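Snaclec convulxin subunit alpha (Crotalus durissus, PDB 1UMR) activates platelets by binding the collagen receptor glycoprotein VI, acting as the alpha subunit of a rattlesnake-venom C-type lectin-like toxin. Local coordinates at residues G1-C4 / Y9-D12; M23-A28 / T102-L107; L106-T111 / K115-S120. All blocks are in the same frame, centred on the assembly; numbering follows the deposited sequence.

Contact 1: G1-C4 / Y9-D12; sequences GLHC and YYYD
Cys4 and Tyr10 bring the two backbones closest, with CA atoms 6.2 Å apart, and no hydrogen bond crosses between the irregular N-terminal segment 1-4 and strand 9-11, so side chains make the contact. The phenol of Tyr10 is its centre. A chi1 of -159°, which turns CG away from the residue's own N, places the ring beside segment 1-4, where it meets two different partners, one on a face and one at the rim. His3 comes over the face: its CB stands 4.1 Å from the ring centroid, close to the normal, in a CH-pi contact that is the firm part of this approach. The imidazole beyond it leans over the same phenol in an inclined pairing, centroids 4.7 Å apart and planes at 46°. Leu2 CG covers one face of the imidazole. Cys4 reaches the phenol from another direction, its SG lying at the edge, near the ring plane, and 3.5 Å from Tyr10 CD1, a sulfur-aromatic contact. The same sulfur is disulfide-bonded to Cys15 of strand 14-20, which ties segment 1-4 to that strand. Tyr10 OH is hydrogen-bonded to the backbone of another protein chain, so the same ring also touches the subunit interface. Such an N-terminal hairpin with its own disulfide is characteristic of long-form C-type lectin domains. Strand 9-11 is outermost in its sheet, paired with strand 14-20 through Tyr9 and Tyr16, while Tyr9 and Tyr11 point away from segment 1-4 and pack on helix 47-60.

Contact 2: M23-A28 / T102-L107; sequences MNWEDA and TKCSLL
Trp25, the first residue of helix 25-35, lays its indole against Cys104 at the start of strand 104-108, and the sulfur is in contact from the first side-chain atom onward. CB of Trp25 is 3.6 Å from Cys104 SG. CG comes nearest, at 3.4 Å from the same SG, with the sulfur above the indole plane. At CD1 the cysteine methylene joins in, as Trp25 CD1 lies 3.6 Å from Cys104 CB. At the fusion bond Trp25 CD2 is 3.7 Å and CE2 4.1 Å from Cys104 SG; the benzene tip lies farther off. The sulfur thus sits over the face of the pyrrole ring, 3.6 Å from its centroid and 20° off the normal, a sulfur-aromatic contact. NE1, still 4.0 Å from Cys104 SG, donates to Ile70 O in strand 67-74; this bond satisfies the one polar atom of the buried indole and, with the sulfur over the face, probably holds the ring's rotation. The indole leaves the helix toward the sheet with CG opposite the backbone N (chi1 -169°). Ser105 adds a looser approach, its N 4.3 Å from Trp25 CD1, while its OG is bound to Leu72 O. The same SG of Cys104 is bonded to Cys121, so the disulfide itself lies on the indole, and Cys104 and Lys103 form a classic beta bulge opposite Ala119. Asn24 is the N-cap residue and its O accepts from Ala28 N, opening the helix just before the indole. The contact therefore docks the N-terminal turn of helix 25-35 onto strand 104-108, the middle strand between 67-74 and 117-119, with Leu41 of strand 40-41 also touching the indole.

Contact 3: L106-T111 / K115-S120; sequences LLKKET and KWFVAS
Leu106 and Phe117 form the antiparallel hydrogen-bonded pair that holds this hairpin, and here the packing is tight. Phe117 N gives a nearly straight bond to Leu106 O (3.1 Å, 164°), and Leu106 N returns a more bent one of 3.0 Å to Phe117 O. On the sheet face carrying Leu106 and Phe117, Leu106 CD1 is 3.3 Å from Ala119 CB; the placement of its other methyl, CD2, against Phe117 is doubtful. Leu107 and Trp116 run side by side in the same direction, with Leu107 CD1 at the indole edge, 3.6 Å from Trp116 CD1. Phe117 has CG anti to its own carbonyl carbon (chi1 -75°), which lays the ring against Lys108. The lysine chain crosses at about a right angle, and its CD stands almost exactly over the ring centre, 3.3 Å from the centroid, in a CH-pi contact; CE follows over the rim near CD1, and NZ lies past it. Thr111 points against Phe117, its CG2 3.8 Å from Phe117 CE2 at the ring edge.

The other side is looser. The short strand segments 106-108 and 117-119 diverge, 121° between their directions, and one water fills in for direct pairing, accepting from Lys108 N (2.6 Å) and donating to Lys115 O (2.8 Å). Lys109, Glu110 and Lys115 are exposed at this end. Trp116 and Phe117 are not finished by this chain: Trp116 makes edge-to-face contacts with aromatic side chains of another protein chain, and Phe117 stacks on a ring there. The arrangement is a splayed, water-bridged beta hairpin that supplies the middle strand and one outer strand of the three-stranded sheet of the C-type lectin-like fold.

Overall arrangement
Contacts 2 and 3 are consecutive parts of one sheet. They share Leu106 and Leu107, have centres 11 Å apart, and meet where Cys104 N lies 2.8 Å from Ala119 O, a probable hydrogen bond that continues the strand pairing begun at Leu106 and Phe117. Strand 104-108 thus pairs with 117-119 from Cys104 to Leu106, while the Cys104 side chain turns to Trp25 of helix 25-35. Contact 1 stands apart: its centre is 25 Å from that of either other contact, with nearest atoms about 13 Å away, at the N-terminal end of the domain and on the outermost strand of the other sheet. All three contacts have residues within reach of another protein chain, so each touches the assembly as well as the fold.

Contact 1: G1-C4 / Y9-D12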
loop_
_atom_site.group_PDB
_atom_site.type_symbol
_atom_site.label_atom_id
_atom_site.label_comp_id
_atom_site.label_asym_id
_atom_site.label_seq_id
_atom_site.Cartn_x
_atom_site.Cartn_y
_atom_site.Cartn_z
ATOM N N GLY A 1 29.882 15.213 52.764
ATOM C CA GLY A 1 30.924 14.123 52.706
ATOM C C GLY A 1 30.370 12.695 52.837
ATOM O O GLY A 1 31.154 11.737 52.981
ATOM N N LEU A 2 29.040 12.573 52.735
ATOM C CA LEU A 2 28.296 11.328 52.933
ATOM C C LEU A 2 28.529 10.240 51.882
ATOM O O LEU A 2 28.743 9.085 52.246
ATOM C CB LEU A 2 26.785 11.648 53.048
ATOM C CG LEU A 2 25.690 10.532 53.026
ATOM C CD1 LEU A 2 25.778 9.470 54.192
ATOM C CD2 LEU A 2 24.256 11.172 52.918
ATOM N N HIS A 3 28.411 10.561 50.582
ATOM C CA HIS A 3 28.708 9.534 49.578
ATOM C C HIS A 3 30.018 9.911 48.854
ATOM O O HIS A 3 30.666 9.009 48.352
ATOM C CB HIS A 3 27.587 9.245 48.538
ATOM C CG HIS A 3 26.275 8.788 49.108
ATOM N ND1 HIS A 3 25.142 9.577 49.071
ATOM C CD2 HIS A 3 25.922 7.665 49.782
ATOM C CE1 HIS A 3 24.137 8.950 49.668
ATOM N NE2 HIS A 3 24.584 7.783 50.096
ATOM N N CYS A 4 30.438 11.193 48.843
ATOM C CA CYS A 4 31.650 11.466 48.081
ATOM C C CYS A 4 32.804 11.882 48.973
ATOM O O CYS A 4 32.506 12.492 49.940
ATOM C CB CYS A 4 31.336 12.579 47.045
ATOM S SG CYS A 4 29.963 12.001 46.042
ATOM N N TYR A 9 31.385 16.707 44.488
ATOM C CA TYR A 9 29.980 16.863 44.658
ATOM C C TYR A 9 29.237 15.579 44.313
ATOM O O TYR A 9 29.631 14.840 43.355
ATOM C CB TYR A 9 29.522 17.962 43.745
ATOM C CG TYR A 9 30.018 19.317 44.117
ATOM C CD1 TYR A 9 31.408 19.629 44.010
ATOM C CD2 TYR A 9 29.109 20.302 44.589
ATOM C CE1 TYR A 9 31.881 20.910 44.354
ATOM C CE2 TYR A 9 29.586 21.621 45.003
ATOM C CZ TYR A 9 30.961 21.902 44.844
ATOM O OH TYR A 9 31.465 23.115 45.174
ATOM N N TYR A 10 28.174 15.355 45.091
ATOM C CA TYR A 10 27.151 14.337 44.902
ATOM C C TYR A 10 26.005 14.820 44.058
ATOM O O TYR A 10 25.339 15.777 44.420
ATOM C CB TYR A 10 26.548 13.814 46.255
ATOM C CG TYR A 10 25.911 12.437 46.030
ATOM C CD1 TYR A 10 26.605 11.401 45.362
ATOM C CD2 TYR A 10 24.587 12.219 46.318
ATOM C CE1 TYR A 10 26.050 10.215 45.080
ATOM C CE2 TYR A 10 24.013 10.977 46.051
ATOM C CZ TYR A 10 24.715 10.004 45.410
ATOM O OH TYR A 10 24.047 8.789 45.186
ATOM N N TYR A 11 25.777 14.157 42.919
ATOM C CA TYR A 11 24.614 14.446 42.024
ATOM C C TYR A 11 24.081 13.148 41.370
ATOM O O TYR A 11 24.835 12.343 40.871
ATOM C CB TYR A 11 24.918 15.466 40.955
ATOM C CG TYR A 11 23.734 15.611 40.001
ATOM C CD1 TYR A 11 22.574 16.231 40.412
ATOM C CD2 TYR A 11 23.723 14.937 38.755
ATOM C CE1 TYR A 11 21.406 16.331 39.552
ATOM C CE2 TYR A 11 22.568 14.942 37.911
ATOM C CZ TYR A 11 21.438 15.667 38.318
ATOM O OH TYR A 11 20.374 15.730 37.489
ATOM N N ASP A 12 22.763 13.056 41.287
ATOM C CA ASP A 12 22.056 11.877 41.000
ATOM C C ASP A 12 22.763 10.702 41.663
ATOM O O ASP A 12 22.607 10.549 42.888
ATOM C CB ASP A 12 21.866 11.749 39.507
ATOM C CG ASP A 12 20.858 10.676 39.107
ATOM O OD1 ASP A 12 20.577 10.751 37.938
ATOM O OD2 ASP A 12 20.278 9.725 39.819
#

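Contact 2: M23-A28 / T102-L107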
loop_
_atom_site.group_PDB
_atom_site.type_symbol
_atom_site.label_atom_id
_atom_site.label_comp_id
_atom_site.label_asym_id
_atom_site.label_seq_id
_atom_site.Cartn_x
_atom_site.Cartn_y
_atom_site.Cartn_z
ATOM N N MET A 23 46.245 19.517 32.022
ATOM C CA MET A 23 46.665 18.185 31.695
ATOM C C MET A 23 46.104 17.863 30.361
ATOM O O MET A 23 45.161 18.476 29.955
ATOM C CB MET A 23 46.138 17.188 32.700
ATOM C CG MET A 23 47.088 16.981 33.927
ATOM S SD MET A 23 46.485 15.651 34.936
ATOM C CE MET A 23 47.213 15.922 36.566
ATOM N N ASN A 24 46.740 16.972 29.622
ATOM C CA ASN A 24 46.104 16.631 28.379
ATOM C C ASN A 24 45.147 15.524 28.684
ATOM O O ASN A 24 45.100 14.907 29.812
ATOM C CB ASN A 24 47.146 16.202 27.289
ATOM C CG ASN A 24 47.968 15.009 27.709
ATOM O OD1 ASN A 24 49.096 14.799 27.232
ATOM N ND2 ASN A 24 47.383 14.177 28.560
ATOM N N TRP A 25 44.411 15.241 27.648
ATOM C CA TRP A 25 43.265 14.388 27.787
ATOM C C TRP A 25 43.642 13.012 28.355
ATOM O O TRP A 25 43.046 12.497 29.300
ATOM C CB TRP A 25 42.500 14.319 26.464
ATOM C CG TRP A 25 41.181 13.678 26.559
ATOM C CD1 TRP A 25 39.917 14.272 26.513
ATOM C CD2 TRP A 25 40.964 12.277 26.647
ATOM N NE1 TRP A 25 38.929 13.287 26.531
ATOM C CE2 TRP A 25 39.553 12.053 26.614
ATOM C CE3 TRP A 25 41.827 11.161 26.661
ATOM C CZ2 TRP A 25 39.008 10.764 26.646
ATOM C CZ3 TRP A 25 41.282 9.871 26.717
ATOM C CH2 TRP A 25 39.877 9.669 26.674
ATOM N N GLU A 26 44.661 12.406 27.843
ATOM C CA GLU A 26 44.838 11.116 28.418
ATOM C C GLU A 26 45.493 11.185 29.806
ATOM O O GLU A 26 45.361 10.255 30.627
ATOM C CB GLU A 26 45.475 10.139 27.421
ATOM C CG GLU A 26 46.956 10.014 27.598
ATOM C CD GLU A 26 47.788 9.851 26.307
ATOM O OE1 GLU A 26 48.969 10.275 26.409
ATOM O OE2 GLU A 26 47.291 9.327 25.241
ATOM N N ASP A 27 46.190 12.260 30.121
ATOM C CA ASP A 27 46.797 12.282 31.452
ATOM C C ASP A 27 45.690 12.508 32.451
ATOM O O ASP A 27 45.722 11.975 33.539
ATOM C CB ASP A 27 47.848 13.394 31.584
ATOM C CG ASP A 27 49.188 13.018 30.907
ATOM O OD1 ASP A 27 49.443 11.821 30.670
ATOM O OD2 ASP A 27 50.037 13.875 30.594
ATOM N N ALA A 28 44.718 13.322 32.029
ATOM C CA ALA A 28 43.513 13.629 32.811
ATOM C C ALA A 28 42.708 12.404 33.029
ATOM O O ALA A 28 42.331 12.134 34.149
ATOM C CB ALA A 28 42.624 14.720 32.193
ATOM N N THR A 102 41.536 16.786 15.821
ATOM C CA THR A 102 40.801 17.217 17.026
ATOM C C THR A 102 39.902 16.076 17.418
ATOM O O THR A 102 38.715 16.061 17.036
ATOM C CB THR A 102 39.942 18.509 16.806
ATOM O OG1 THR A 102 39.137 18.451 15.584
ATOM C CG2 THR A 102 40.876 19.804 16.571
ATOM N N LYS A 103 40.492 15.123 18.147
ATOM C CA LYS A 103 39.850 13.857 18.500
ATOM C C LYS A 103 39.314 13.760 19.987
ATOM O O LYS A 103 38.646 12.778 20.374
ATOM C CB LYS A 103 40.847 12.726 18.277
ATOM C CG LYS A 103 41.005 12.266 16.853
ATOM C CD LYS A 103 42.111 11.098 16.791
ATOM C CE LYS A 103 42.002 10.342 15.398
ATOM N NZ LYS A 103 43.013 9.198 15.495
ATOM N N CYS A 104 39.649 14.766 20.790
ATOM C CA CYS A 104 39.114 14.902 22.135
ATOM C C CYS A 104 37.938 15.886 22.247
ATOM O O CYS A 104 37.357 16.367 21.217
ATOM C CB CYS A 104 40.276 15.228 23.080
ATOM S SG CYS A 104 41.111 13.695 23.196
ATOM N N SER A 105 37.524 16.189 23.485
ATOM C CA SER A 105 36.399 17.131 23.658
ATOM C C SER A 105 36.419 17.886 24.962
ATOM O O SER A 105 37.150 17.553 25.895
ATOM C CB SER A 105 35.075 16.452 23.499
ATOM O OG SER A 105 35.074 15.495 24.516
ATOM N N LEU A 106 35.660 18.982 24.980
ATOM C CA LEU A 106 35.809 19.946 26.026
ATOM C C LEU A 106 34.554 20.806 26.263
ATOM O O LEU A 106 33.603 20.775 25.455
ATOM C CB LEU A 106 37.072 20.760 25.741
ATOM C CG LEU A 106 37.258 22.125 25.066
ATOM C CD1 LEU A 106 38.605 22.137 24.442
ATOM C CD2 LEU A 106 36.245 22.516 24.096
ATOM N N LEU A 107 34.486 21.462 27.438
ATOM C CA LEU A 107 33.458 22.501 27.657
ATOM C C LEU A 107 34.181 23.878 27.714
ATOM O O LEU A 107 35.329 23.967 28.175
ATOM C CB LEU A 107 32.826 22.253 29.023
ATOM C CG LEU A 107 31.575 21.353 29.315
ATOM C CD1 LEU A 107 30.947 20.609 28.175
ATOM C CD2 LEU A 107 31.759 20.474 30.579
#

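Contact 3: L106-T111 / K115-S120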
loop_
_atom_site.group_PDB
_atom_site.type_symbol
_atom_site.label_atom_id
_atom_site.label_comp_id
_atom_site.label_asym_id
_atom_site.label_seq_id
_atom_site.Cartn_x
_atom_site.Cartn_y
_atom_site.Cartn_z
ATOM N N LEU A 106 35.660 18.982 24.980
ATOM C CA LEU A 106 35.809 19.946 26.026
ATOM C C LEU A 106 34.554 20.806 26.263
ATOM O O LEU A 106 33.603 20.775 25.455
ATOM C CB LEU A 106 37.072 20.760 25.741
ATOM C CG LEU A 106 37.258 22.125 25.066
ATOM C CD1 LEU A 106 38.605 22.137 24.442
ATOM C CD2 LEU A 106 36.245 22.516 24.096
ATOM N N LEU A 107 34.486 21.462 27.438
ATOM C CA LEU A 107 33.458 22.501 27.657
ATOM C C LEU A 107 34.181 23.878 27.714
ATOM O O LEU A 107 35.329 23.967 28.175
ATOM C CB LEU A 107 32.826 22.253 29.023
ATOM C CG LEU A 107 31.575 21.353 29.315
ATOM C CD1 LEU A 107 30.947 20.609 28.175
ATOM C CD2 LEU A 107 31.759 20.474 30.579
ATOM N N LYS A 108 33.498 24.940 27.321
ATOM C CA LYS A 108 34.013 26.314 27.297
ATOM C C LYS A 108 33.326 27.219 28.298
ATOM O O LYS A 108 32.111 27.281 28.292
ATOM C CB LYS A 108 33.621 26.920 25.912
ATOM C CG LYS A 108 34.680 26.849 24.924
ATOM C CD LYS A 108 34.150 26.927 23.558
ATOM C CE LYS A 108 35.318 26.615 22.602
ATOM N NZ LYS A 108 35.315 27.503 21.370
ATOM N N LYS A 109 34.073 28.016 29.054
ATOM C CA LYS A 109 33.427 29.092 29.861
ATOM C C LYS A 109 32.551 29.985 28.991
ATOM O O LYS A 109 31.479 30.424 29.406
ATOM C CB LYS A 109 34.438 30.006 30.557
ATOM C CG LYS A 109 33.743 30.929 31.668
ATOM C CD LYS A 109 34.774 31.779 32.611
ATOM C CE LYS A 109 35.759 32.747 31.859
ATOM N NZ LYS A 109 35.972 34.135 32.475
ATOM N N GLU A 110 32.977 30.286 27.781
ATOM C CA GLU A 110 32.239 31.346 27.074
ATOM C C GLU A 110 30.859 30.876 26.602
ATOM O O GLU A 110 30.085 31.607 26.043
ATOM C CB GLU A 110 33.113 32.045 26.030
ATOM C CG GLU A 110 34.072 31.122 25.346
ATOM C CD GLU A 110 35.361 30.973 26.085
ATOM O OE1 GLU A 110 35.607 29.889 26.671
ATOM O OE2 GLU A 110 36.155 31.916 26.015
ATOM N N THR A 111 30.456 29.701 27.032
ATOM C CA THR A 111 29.130 29.291 26.658
ATOM C C THR A 111 28.349 28.629 27.831
ATOM O O THR A 111 27.355 27.875 27.671
ATOM C CB THR A 111 29.400 28.469 25.435
ATOM O OG1 THR A 111 28.379 28.708 24.506
ATOM C CG2 THR A 111 29.479 27.007 25.706
ATOM N N LYS A 115 27.850 23.580 25.581
ATOM C CA LYS A 115 27.747 22.535 24.529
ATOM C C LYS A 115 29.054 21.839 24.485
ATOM O O LYS A 115 29.895 22.200 25.282
ATOM C CB LYS A 115 27.284 23.084 23.207
ATOM C CG LYS A 115 26.312 24.240 23.367
ATOM C CD LYS A 115 24.837 23.795 23.143
ATOM C CE LYS A 115 24.325 24.026 21.696
ATOM N NZ LYS A 115 23.898 22.675 21.031
ATOM N N TRP A 116 29.218 20.830 23.627
ATOM C CA TRP A 116 30.450 20.113 23.598
ATOM C C TRP A 116 31.219 20.509 22.361
ATOM O O TRP A 116 30.640 20.564 21.222
ATOM C CB TRP A 116 30.207 18.586 23.557
ATOM C CG TRP A 116 29.353 18.027 24.645
ATOM C CD1 TRP A 116 29.117 18.571 25.841
ATOM C CD2 TRP A 116 28.618 16.778 24.605
ATOM N NE1 TRP A 116 28.264 17.759 26.542
ATOM C CE2 TRP A 116 27.969 16.645 25.798
ATOM C CE3 TRP A 116 28.436 15.809 23.655
ATOM C CZ2 TRP A 116 27.143 15.557 26.087
ATOM C CZ3 TRP A 116 27.617 14.711 23.939
ATOM C CH2 TRP A 116 26.971 14.609 25.134
ATOM N N PHE A 117 32.519 20.719 22.580
ATOM C CA PHE A 117 33.382 21.187 21.510
ATOM C C PHE A 117 34.489 20.170 21.195
ATOM O O PHE A 117 35.114 19.621 22.111
ATOM C CB PHE A 117 34.048 22.487 21.974
ATOM C CG PHE A 117 33.106 23.668 21.956
ATOM C CD1 PHE A 117 33.118 24.540 20.869
ATOM C CD2 PHE A 117 32.174 23.885 23.022
ATOM C CE1 PHE A 117 32.278 25.653 20.843
ATOM C CE2 PHE A 117 31.303 25.013 22.987
ATOM C CZ PHE A 117 31.344 25.896 21.878
ATOM N N VAL A 118 34.744 19.900 19.926
ATOM C CA VAL A 118 35.900 19.094 19.540
ATOM C C VAL A 118 37.229 19.841 19.883
ATOM O O VAL A 118 37.312 21.078 19.884
ATOM C CB VAL A 118 35.877 18.881 18.067
ATOM C CG1 VAL A 118 37.066 18.056 17.690
ATOM C CG2 VAL A 118 34.601 18.121 17.668
ATOM N N ALA A 119 38.258 19.074 20.224
ATOM C CA ALA A 119 39.528 19.632 20.611
ATOM C C ALA A 119 40.665 18.638 20.326
ATOM O O ALA A 119 40.494 17.441 20.342
ATOM C CB ALA A 119 39.535 19.991 22.182
ATOM N N SER A 120 41.834 19.208 20.193
ATOM C CA SER A 120 43.104 18.558 20.169
ATOM C C SER A 120 43.226 17.754 21.465
ATOM O O SER A 120 42.924 18.285 22.532
ATOM C CB SER A 120 44.159 19.720 20.112
ATOM O OG SER A 120 45.504 19.301 20.212
HETATM O O HOH W 1 31.099 24.334 26.571
#